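Local coordinates for protein estrogen receptor (Crassostrea gigas, PDB 4N1Y) that probably acts as a nuclear receptor that regulates transcription constitutively, its ligand-binding domain having lost the hormone-controlled allosteric switch, at residues B[13-18]-B[139-144]; B[28-31]-B[35-38]; B[55-58]-B[62-65]. One frame throughout, in Å; residues are numbered along the deposited sequence.

Contact 1 of 3, residues B[13-18]-B[139-144]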
ATOM      1  N   ALA B  13      19.679  -2.610 -18.192  1.00 56.48           N
ATOM      2  CA  ALA B  13      20.368  -2.124 -17.004  1.00 54.56           C
ATOM      3  C   ALA B  13      19.937  -2.939 -15.783  1.00 60.49           C
ATOM      4  O   ALA B  13      20.773  -3.517 -15.079  1.00 63.54           O
ATOM      5  CB  ALA B  13      20.088  -0.636 -16.794  1.00 47.34           C
ATOM      6  N   LEU B  14      18.629  -2.990 -15.547  1.00 53.42           N
ATOM      7  CA  LEU B  14      18.069  -3.772 -14.455  1.00 49.72           C
ATOM      8  C   LEU B  14      18.449  -5.256 -14.523  1.00 62.40           C
ATOM      9  O   LEU B  14      18.565  -5.926 -13.495  1.00 62.71           O
ATOM     10  CB  LEU B  14      16.549  -3.625 -14.445  1.00 41.92           C
ATOM     11  CG  LEU B  14      16.024  -2.215 -14.164  1.00 44.40           C
ATOM     12  CD1 LEU B  14      14.527  -2.257 -14.011  1.00 52.58           C
ATOM     13  CD2 LEU B  14      16.651  -1.603 -12.910  1.00 37.92           C
ATOM     14  N   ASN B  15      18.608  -5.784 -15.731  1.00 65.96           N
ATOM     15  CA  ASN B  15      18.937  -7.192 -15.852  1.00 67.99           C
ATOM     16  C   ASN B  15      20.405  -7.511 -15.587  1.00 67.44           C
ATOM     17  O   ASN B  15      20.704  -8.573 -15.041  1.00 70.73           O
ATOM     18  CB  ASN B  15      18.528  -7.704 -17.226  1.00 70.85           C
ATOM     19  CG  ASN B  15      17.186  -8.390 -17.198  1.00 71.18           C
ATOM     20  OD1 ASN B  15      17.068  -9.542 -16.782  1.00 75.26           O
ATOM     21  ND2 ASN B  15      16.150  -7.668 -17.606  1.00 72.01           N
ATOM     22  N   LYS B  16      21.330  -6.628 -15.973  1.00 64.52           N
ATOM     23  CA  LYS B  16      22.731  -6.913 -15.654  1.00 66.62           C
ATOM     24  C   LYS B  16      23.022  -6.484 -14.212  1.00 61.54           C
ATOM     25  O   LYS B  16      24.161  -6.514 -13.764  1.00 59.43           O
ATOM     26  CB  LYS B  16      23.729  -6.218 -16.615  1.00 73.19           C
ATOM     27  CG  LYS B  16      23.300  -4.887 -17.253  1.00 72.11           C
ATOM     28  CD  LYS B  16      24.322  -4.361 -18.295  1.00 97.76           C
ATOM     29  CE  LYS B  16      24.072  -2.886 -18.690  1.00 93.02           C
ATOM     30  NZ  LYS B  16      24.474  -1.885 -17.656  1.00 92.72           N
ATOM     31  N   ALA B  17      21.979  -6.163 -13.461  1.00 61.62           N
ATOM     32  CA  ALA B  17      22.140  -5.789 -12.067  1.00 61.87           C
ATOM     33  C   ALA B  17      21.223  -6.647 -11.218  1.00 72.42           C
ATOM     34  O   ALA B  17      20.987  -6.353 -10.040  1.00 73.87           O
ATOM     35  CB  ALA B  17      21.842  -4.323 -11.870  1.00 51.67           C
ATOM     36  N   ALA B  18      20.696  -7.703 -11.840  1.00 72.42           N
ATOM     37  CA  ALA B  18      19.808  -8.625 -11.150  1.00 70.21           C
ATOM     38  C   ALA B  18      20.490  -9.200  -9.920  1.00 81.09           C
ATOM     39  O   ALA B  18      21.631  -9.673  -9.969  1.00 84.62           O
ATOM     40  CB  ALA B  18      19.356  -9.740 -12.080  1.00 65.63           C
ATOM     41  N   GLU B 139       9.188  -8.131 -15.738  1.00 44.88           N
ATOM     42  CA  GLU B 139       8.156  -7.370 -15.066  1.00 43.22           C
ATOM     43  C   GLU B 139       8.530  -7.203 -13.601  1.00 47.45           C
ATOM     44  O   GLU B 139       8.354  -6.122 -13.046  1.00 54.39           O
ATOM     45  CB  GLU B 139       6.802  -8.048 -15.216  1.00 44.57           C
ATOM     46  CG  GLU B 139       6.427  -8.311 -16.670  1.00 57.93           C
ATOM     47  CD  GLU B 139       5.061  -8.971 -16.812  1.00 61.50           C
ATOM     48  OE1 GLU B 139       5.022 -10.218 -16.897  1.00 52.21           O
ATOM     49  OE2 GLU B 139       4.036  -8.254 -16.836  1.00 59.73           O
ATOM     50  N   LEU B 140       9.086  -8.244 -12.983  1.00 39.99           N
ATOM     51  CA  LEU B 140       9.461  -8.124 -11.580  1.00 39.85           C
ATOM     52  C   LEU B 140      10.579  -7.098 -11.374  1.00 46.81           C
ATOM     53  O   LEU B 140      10.509  -6.265 -10.461  1.00 47.20           O
ATOM     54  CB  LEU B 140       9.909  -9.466 -11.001  1.00 42.10           C
ATOM     55  CG  LEU B 140      10.438  -9.189  -9.575  1.00 56.45           C
ATOM     56  CD1 LEU B 140       9.376  -9.358  -8.473  1.00 55.02           C
ATOM     57  CD2 LEU B 140      11.706  -9.964  -9.254  1.00 67.37           C
ATOM     58  N   LEU B 141      11.603  -7.170 -12.221  1.00 38.98           N
ATOM     59  CA  LEU B 141      12.677  -6.186 -12.213  1.00 46.26           C
ATOM     60  C   LEU B 141      12.102  -4.761 -12.243  1.00 46.64           C
ATOM     61  O   LEU B 141      12.524  -3.889 -11.483  1.00 51.03           O
ATOM     62  CB  LEU B 141      13.614  -6.421 -13.397  1.00 47.85           C
ATOM     63  CG  LEU B 141      14.408  -7.723 -13.259  1.00 43.06           C
ATOM     64  CD1 LEU B 141      15.375  -7.941 -14.398  1.00 40.07           C
ATOM     65  CD2 LEU B 141      15.152  -7.720 -11.955  1.00 37.15           C
ATOM     66  N   LEU B 142      11.133  -4.533 -13.118  1.00 39.42           N
ATOM     67  CA  LEU B 142      10.527  -3.214 -13.220  1.00 41.87           C
ATOM     68  C   LEU B 142       9.770  -2.903 -11.946  1.00 45.24           C
ATOM     69  O   LEU B 142       9.817  -1.796 -11.428  1.00 47.99           O
ATOM     70  CB  LEU B 142       9.596  -3.153 -14.432  1.00 38.42           C
ATOM     71  CG  LEU B 142      10.373  -3.213 -15.754  1.00 38.69           C
ATOM     72  CD1 LEU B 142       9.411  -3.224 -16.935  1.00 37.15           C
ATOM     73  CD2 LEU B 142      11.399  -2.060 -15.861  1.00 34.36           C
ATOM     74  N   LEU B 143       9.119  -3.917 -11.406  1.00 51.39           N
ATOM     75  CA  LEU B 143       8.337  -3.742 -10.195  1.00 47.51           C
ATOM     76  C   LEU B 143       9.185  -3.305  -9.011  1.00 47.12           C
ATOM     77  O   LEU B 143       8.801  -2.401  -8.279  1.00 52.37           O
ATOM     78  CB  LEU B 143       7.633  -5.049  -9.858  1.00 42.93           C
ATOM     79  CG  LEU B 143       6.326  -5.263 -10.598  1.00 48.62           C
ATOM     80  CD1 LEU B 143       5.884  -6.666 -10.374  1.00 50.81           C
ATOM     81  CD2 LEU B 143       5.291  -4.309 -10.049  1.00 52.91           C
ATOM     82  N   GLN B 144      10.334  -3.938  -8.813  1.00 38.10           N
ATOM     83  CA  GLN B 144      11.165  -3.527  -7.707  1.00 42.02           C
ATOM     84  C   GLN B 144      11.652  -2.097  -7.945  1.00 39.55           C
ATOM     85  O   GLN B 144      11.637  -1.275  -7.035  1.00 47.54           O
ATOM     86  CB  GLN B 144      12.305  -4.515  -7.453  1.00 45.43           C
ATOM     87  CG  GLN B 144      12.972  -5.113  -8.641  1.00 57.18           C
ATOM     88  CD  GLN B 144      13.910  -6.235  -8.231  1.00 65.34           C
ATOM     89  OE1 GLN B 144      14.884  -6.546  -8.920  1.00 70.04           O
ATOM     90  NE2 GLN B 144      13.593  -6.878  -7.116  1.00 64.84           N
TER

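Contact 2 of 3, residues B[28-31]-B[35-38]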
ATOM      1  N   HIS B  28      20.110 -26.594   9.891  1.00 86.97           N
ATOM      2  CA  HIS B  28      18.915 -27.402  10.068  1.00 86.67           C
ATOM      3  C   HIS B  28      19.174 -28.491  11.108  1.00 92.09           C
ATOM      4  O   HIS B  28      18.270 -29.230  11.495  1.00 88.57           O
ATOM      5  CB  HIS B  28      18.488 -28.017   8.736  1.00 87.96           C
ATOM      6  CG  HIS B  28      18.080 -27.011   7.708  1.00 86.04           C
ATOM      7  ND1 HIS B  28      16.852 -26.386   7.724  1.00 81.42           N
ATOM      8  CD2 HIS B  28      18.735 -26.524   6.628  1.00 87.92           C
ATOM      9  CE1 HIS B  28      16.769 -25.556   6.699  1.00 73.30           C
ATOM     10  NE2 HIS B  28      17.899 -25.621   6.018  1.00 80.82           N
ATOM     11  N   GLY B  29      20.420 -28.581  11.562  1.00 91.52           N
ATOM     12  CA  GLY B  29      20.777 -29.556  12.566  1.00 84.46           C
ATOM     13  C   GLY B  29      20.172 -29.222  13.910  1.00 86.50           C
ATOM     14  O   GLY B  29      20.013 -30.102  14.750  1.00 92.44           O
ATOM     15  N   GLN B  30      19.828 -27.953  14.108  1.00 81.38           N
ATOM     16  CA  GLN B  30      19.133 -27.531  15.314  1.00 94.29           C
ATOM     17  C   GLN B  30      17.681 -27.228  14.933  1.00 96.99           C
ATOM     18  O   GLN B  30      17.431 -26.581  13.917  1.00 98.20           O
ATOM     19  CB  GLN B  30      19.861 -26.315  15.921  1.00 93.80           C
ATOM     20  CG  GLN B  30      19.107 -25.351  16.878  1.00114.23           C
ATOM     21  CD  GLN B  30      18.271 -26.024  17.969  1.00120.81           C
ATOM     22  OE1 GLN B  30      17.064 -25.801  18.063  1.00114.52           O
ATOM     23  NE2 GLN B  30      18.902 -26.910  18.748  1.00123.51           N
ATOM     24  N   PRO B  31      16.719 -27.697  15.743  1.00 97.80           N
ATOM     25  CA  PRO B  31      15.282 -27.509  15.489  1.00 93.99           C
ATOM     26  C   PRO B  31      14.831 -26.031  15.462  1.00 86.02           C
ATOM     27  O   PRO B  31      15.401 -25.172  16.137  1.00 75.74           O
ATOM     28  CB  PRO B  31      14.627 -28.336  16.604  1.00104.96           C
ATOM     29  CG  PRO B  31      15.724 -28.626  17.602  1.00107.45           C
ATOM     30  CD  PRO B  31      16.961 -28.693  16.803  1.00102.71           C
ATOM     31  N   VAL B  35      13.656 -18.078  17.961  1.00 65.61           N
ATOM     32  CA  VAL B  35      14.948 -17.419  17.916  1.00 70.42           C
ATOM     33  C   VAL B  35      15.837 -17.996  16.817  1.00 81.81           C
ATOM     34  O   VAL B  35      16.469 -17.237  16.078  1.00 87.72           O
ATOM     35  CB  VAL B  35      15.663 -17.518  19.269  1.00 72.47           C
ATOM     36  CG1 VAL B  35      17.115 -17.112  19.139  1.00 72.54           C
ATOM     37  CG2 VAL B  35      14.963 -16.636  20.274  1.00 73.63           C
ATOM     38  N   HIS B  36      15.857 -19.321  16.672  1.00 79.11           N
ATOM     39  CA  HIS B  36      16.751 -19.943  15.693  1.00 73.68           C
ATOM     40  C   HIS B  36      16.431 -19.568  14.258  1.00 66.44           C
ATOM     41  O   HIS B  36      17.335 -19.239  13.485  1.00 68.75           O
ATOM     42  CB  HIS B  36      16.717 -21.464  15.805  1.00 74.60           C
ATOM     43  CG  HIS B  36      17.726 -22.148  14.937  1.00 79.88           C
ATOM     44  ND1 HIS B  36      19.056 -21.782  14.911  1.00 76.46           N
ATOM     45  CD2 HIS B  36      17.600 -23.169  14.057  1.00 85.82           C
ATOM     46  CE1 HIS B  36      19.705 -22.550  14.054  1.00 79.73           C
ATOM     47  NE2 HIS B  36      18.846 -23.401  13.523  1.00 87.10           N
ATOM     48  N   LEU B  37      15.148 -19.587  13.912  1.00 61.61           N
ATOM     49  CA  LEU B  37      14.729 -19.212  12.569  1.00 56.65           C
ATOM     50  C   LEU B  37      14.937 -17.730  12.320  1.00 62.76           C
ATOM     51  O   LEU B  37      15.471 -17.338  11.279  1.00 70.65           O
ATOM     52  CB  LEU B  37      13.258 -19.565  12.332  1.00 58.94           C
ATOM     53  CG  LEU B  37      12.856 -21.037  12.221  1.00 70.21           C
ATOM     54  CD1 LEU B  37      11.356 -21.164  12.049  1.00 71.15           C
ATOM     55  CD2 LEU B  37      13.570 -21.684  11.051  1.00 64.53           C
ATOM     56  N   LEU B  38      14.498 -16.909  13.268  1.00 59.41           N
ATOM     57  CA  LEU B  38      14.587 -15.463  13.111  1.00 59.47           C
ATOM     58  C   LEU B  38      16.010 -14.950  12.947  1.00 66.66           C
ATOM     59  O   LEU B  38      16.231 -13.978  12.219  1.00 61.49           O
ATOM     60  CB  LEU B  38      13.943 -14.765  14.303  1.00 63.40           C
ATOM     61  CG  LEU B  38      12.421 -14.731  14.296  1.00 61.59           C
ATOM     62  CD1 LEU B  38      11.863 -13.966  15.501  1.00 58.15           C
ATOM     63  CD2 LEU B  38      11.965 -14.130  12.994  1.00 51.79           C
TER

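Contact 3 of 3, residues B[55-58]-B[62-65]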
ATOM      1  N   TRP B  55      22.323  -2.636  -5.917  1.00 59.04           N
ATOM      2  CA  TRP B  55      21.431  -2.782  -7.034  1.00 55.46           C
ATOM      3  C   TRP B  55      20.724  -1.480  -7.370  1.00 58.18           C
ATOM      4  O   TRP B  55      20.594  -1.125  -8.538  1.00 67.34           O
ATOM      5  CB  TRP B  55      20.413  -3.870  -6.710  1.00 53.40           C
ATOM      6  CG  TRP B  55      19.250  -3.834  -7.583  1.00 44.89           C
ATOM      7  CD1 TRP B  55      19.140  -4.362  -8.828  1.00 49.55           C
ATOM      8  CD2 TRP B  55      18.019  -3.182  -7.302  1.00 38.57           C
ATOM      9  NE1 TRP B  55      17.895  -4.104  -9.336  1.00 56.15           N
ATOM     10  CE2 TRP B  55      17.186  -3.376  -8.418  1.00 41.58           C
ATOM     11  CE3 TRP B  55      17.535  -2.462  -6.205  1.00 38.82           C
ATOM     12  CZ2 TRP B  55      15.888  -2.873  -8.477  1.00 33.93           C
ATOM     13  CZ3 TRP B  55      16.241  -1.962  -6.262  1.00 41.54           C
ATOM     14  CH2 TRP B  55      15.431  -2.172  -7.399  1.00 36.29           C
ATOM     15  N   ALA B  56      20.275  -0.770  -6.342  1.00 52.52           N
ATOM     16  CA  ALA B  56      19.544   0.481  -6.527  1.00 53.73           C
ATOM     17  C   ALA B  56      20.339   1.477  -7.362  1.00 58.86           C
ATOM     18  O   ALA B  56      19.802   2.139  -8.261  1.00 53.14           O
ATOM     19  CB  ALA B  56      19.196   1.089  -5.188  1.00 50.55           C
ATOM     20  N   LYS B  57      21.634   1.550  -7.085  1.00 57.31           N
ATOM     21  CA  LYS B  57      22.490   2.522  -7.741  1.00 63.81           C
ATOM     22  C   LYS B  57      22.551   2.229  -9.243  1.00 67.94           C
ATOM     23  O   LYS B  57      22.954   3.078 -10.049  1.00 68.49           O
ATOM     24  CB  LYS B  57      23.869   2.517  -7.083  1.00 54.88           C
ATOM     25  CG  LYS B  57      23.750   2.876  -5.607  1.00 61.64           C
ATOM     26  CD  LYS B  57      25.071   2.921  -4.873  1.00 67.48           C
ATOM     27  CE  LYS B  57      24.828   3.305  -3.419  1.00 70.86           C
ATOM     28  NZ  LYS B  57      26.066   3.282  -2.595  1.00 77.04           N
ATOM     29  N   ASN B  58      22.093   1.038  -9.619  1.00 60.89           N
ATOM     30  CA  ASN B  58      22.039   0.668 -11.022  1.00 57.04           C
ATOM     31  C   ASN B  58      20.716   1.038 -11.657  1.00 53.32           C
ATOM     32  O   ASN B  58      20.602   1.015 -12.876  1.00 58.08           O
ATOM     33  CB  ASN B  58      22.265  -0.833 -11.207  1.00 57.88           C
ATOM     34  CG  ASN B  58      23.687  -1.246 -10.944  1.00 75.61           C
ATOM     35  OD1 ASN B  58      24.248  -0.963  -9.888  1.00 87.07           O
ATOM     36  ND2 ASN B  58      24.291  -1.906 -11.919  1.00 84.36           N
ATOM     37  N   TYR B  62      18.926   6.918 -10.674  1.00 64.24           N
ATOM     38  CA  TYR B  62      19.044   6.911  -9.217  1.00 55.03           C
ATOM     39  C   TYR B  62      20.325   7.581  -8.697  1.00 54.82           C
ATOM     40  O   TYR B  62      20.304   8.325  -7.707  1.00 45.47           O
ATOM     41  CB  TYR B  62      18.974   5.470  -8.702  1.00 53.39           C
ATOM     42  CG  TYR B  62      18.898   5.348  -7.197  1.00 56.51           C
ATOM     43  CD1 TYR B  62      17.666   5.388  -6.549  1.00 55.31           C
ATOM     44  CD2 TYR B  62      20.043   5.197  -6.422  1.00 54.01           C
ATOM     45  CE1 TYR B  62      17.575   5.296  -5.182  1.00 49.12           C
ATOM     46  CE2 TYR B  62      19.956   5.094  -5.041  1.00 50.44           C
ATOM     47  CZ  TYR B  62      18.715   5.145  -4.438  1.00 53.08           C
ATOM     48  OH  TYR B  62      18.597   5.033  -3.082  1.00 66.12           O
ATOM     49  N   THR B  63      21.442   7.334  -9.363  1.00 54.53           N
ATOM     50  CA  THR B  63      22.688   7.894  -8.884  1.00 59.97           C
ATOM     51  C   THR B  63      22.767   9.403  -9.146  1.00 67.61           C
ATOM     52  O   THR B  63      23.715  10.063  -8.730  1.00 75.18           O
ATOM     53  CB  THR B  63      23.874   7.185  -9.510  1.00 63.99           C
ATOM     54  OG1 THR B  63      23.705   7.137 -10.931  1.00 75.01           O
ATOM     55  CG2 THR B  63      23.942   5.778  -8.960  1.00 55.69           C
ATOM     56  N   ASP B  64      21.771   9.939  -9.843  1.00 64.87           N
ATOM     57  CA  ASP B  64      21.678  11.381 -10.050  1.00 67.16           C
ATOM     58  C   ASP B  64      20.797  12.100  -9.013  1.00 66.91           C
ATOM     59  O   ASP B  64      20.747  13.332  -8.997  1.00 71.56           O
ATOM     60  CB  ASP B  64      21.200  11.670 -11.467  1.00 76.05           C
ATOM     61  CG  ASP B  64      22.180  11.171 -12.513  1.00 89.12           C
ATOM     62  OD1 ASP B  64      23.399  11.448 -12.371  1.00 89.42           O
ATOM     63  OD2 ASP B  64      21.736  10.477 -13.458  1.00 90.57           O
ATOM     64  N   LEU B  65      20.089  11.341  -8.172  1.00 56.81           N
ATOM     65  CA  LEU B  65      19.398  11.909  -7.008  1.00 57.65           C
ATOM     66  C   LEU B  65      20.434  12.400  -5.970  1.00 62.68           C
ATOM     67  O   LEU B  65      21.583  11.945  -5.968  1.00 64.63           O
ATOM     68  CB  LEU B  65      18.480  10.869  -6.369  1.00 53.56           C
ATOM     69  CG  LEU B  65      17.478  10.188  -7.298  1.00 55.13           C
ATOM     70  CD1 LEU B  65      16.674   9.139  -6.565  1.00 38.27           C
ATOM     71  CD2 LEU B  65      16.551  11.218  -7.901  1.00 60.60           C
TER

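Contact 1 of 3, residues B[13-18]-B[139-144]
Leu14 and Leu141 point toward each other, their CB atoms 4.2 Å apart. Their CA atoms are 6.3 Å apart, so two helices come close here. Leu14 keeps CG anti to its carbonyl carbon (chi1 -64°), which carries CD1 across to the far helix. There CD1 lies 3.6 Å from the backbone O of Leu141 and equally 3.6 Å from CD2 of Leu142. The Leu14 and Leu142 side chains meet at about a right angle. All three leucines are buried. Leu14 also rests on Ala145 and Val59, while Leu142 extends onto Ala172, Ile173 and Thr176 of helix 159-180. This is the tight half of the contact: leucine methyls and methylenes, with one methyl against a backbone carbonyl oxygen. The arrangement belongs to the mostly helical ligand-binding domain of nuclear receptors. Here the end of the N-terminal helix 7-15 lies against helix 137-149, which itself packs on helix 159-180 and helix 67-89. The other half buries less surface and lies nearer solvent. Asn15 crosses Leu141 at about a right angle, and its flat amide lies over one methyl. Leu141 CD1 is 3.3 Å from Asn15 ND2. The amide of Asn15 has its polar partners elsewhere: ND2 donates to Leu11 O, one turn back, and to Asp138 OD1 near the start of helix 137-149. These two bonds fix the amide beside the leucine. Beyond Asn15 the chain leaves the helix at Lys16. The turn that follows is held by weak backbone bonds, from Ala17 N to Leu14 O (3.4 Å) and from Ala18 N to Asn15 O (3.3 Å). Ala18 is partly exposed and its CB stays 4.7 Å from Leu141 CD2, though it rests on Lys137.

Contact 2 of 3, residues B[28-31]-B[35-38]
His36 holds CG anti to its backbone N (chi1 -173°), and this swings the imidazole out toward the preceding loop. Gln30 also has CG anti to its own N, then bends at chi2. The bend sets its CG methylene over the ring. CG sits 3.8 Å from the ring centroid and only 6° off the ring normal, a well-centred CH-pi contact. The two side chains run past each other in opposite directions, and the glutamine amide stands almost perpendicular to the imidazole. Two loop carbonyls also approach the ring. Gln30 O is 3.4 Å from His36 CD2, and Pro31 O lies 3.6 Å from the same carbon, in an oblique position. The ring has a firmer polar tie beyond these residues: His36 NE2 is hydrogen-bonded to Asn27 O, which fixes its rotation. The ring of His26 meets it as well, with the planes at about 50°. His36 N bonds to the hydroxyl of Thr33, just before helix 34-56, and His28 NE2 bonds to Asp103 O, beside the small two-stranded sheet. The contact lies at the surface, where the loop folds back on the first turn of helix 34-56. This long connection from helix 7-15 into helix 34-56 belongs to the helical sandwich of the nuclear receptor ligand-binding domain.

Contact 3 of 3, residues B[55-58]-B[62-65]
Ala56 meets the Tyr62 ring through a CH-pi contact. Its CB lies over one face, 4.2 Å from the ring centroid and 16° off the normal, displaced toward the rim at CE2 and CZ. Tyr62 has CG anti to the backbone N (chi1 -172°), which turns the ring back toward the end of helix 34-56. Van der Waals contacts widen this patch. The backbone O of Ala56 is 3.5 Å from Tyr62 CB. Lys57 CA lies 3.9 Å from Tyr62 CD2, approaching obliquely. Lys57 CB is 3.8 Å from Thr63 CG2, while the rest of the lysine runs extended away from the 62-65 segment. The Tyr62 ring also packs on Ile74, Leu148 and Met165. The residues belong to the signature motif of nuclear receptors, which spans the end of helix 34-56, the following turn and the start of helix 67-89. In related receptors the lysine of this motif lines the coactivator groove, and Lys57 is probably its counterpart. Among polar contacts, the Tyr62 hydroxyl is hydrogen-bonded to Gln70 O, which fixes the outer end of the ring. With an alanine in place of Tyr62, Gln70 O would probably lose this partner, and a gap would be likely to open between Ala56, Ile74, Leu148 and Met165. The short 3-10 turn holds its own shape, Leu65 N bonding to Tyr62 O at 3.1 Å.

Contact 1 is the buried one, contact 3 is partly buried, and contact 2 lies at the surface, about 24 Å from the chain centre to its own centre. Contacts 2 and 3 use opposite ends of helix 34-56, their centres 36 Å apart. Contacts 1 and 3 are neighbours, 13 Å between centres. They touch where Trp55 lies against Ala17 and Gln144. Both local contacts, 2 and 3, fold a loop back on a helix end and rely on an aromatic face. Contact 1 instead joins helices far apart in sequence with leucines. Both other contacts fall within the chain that it closes.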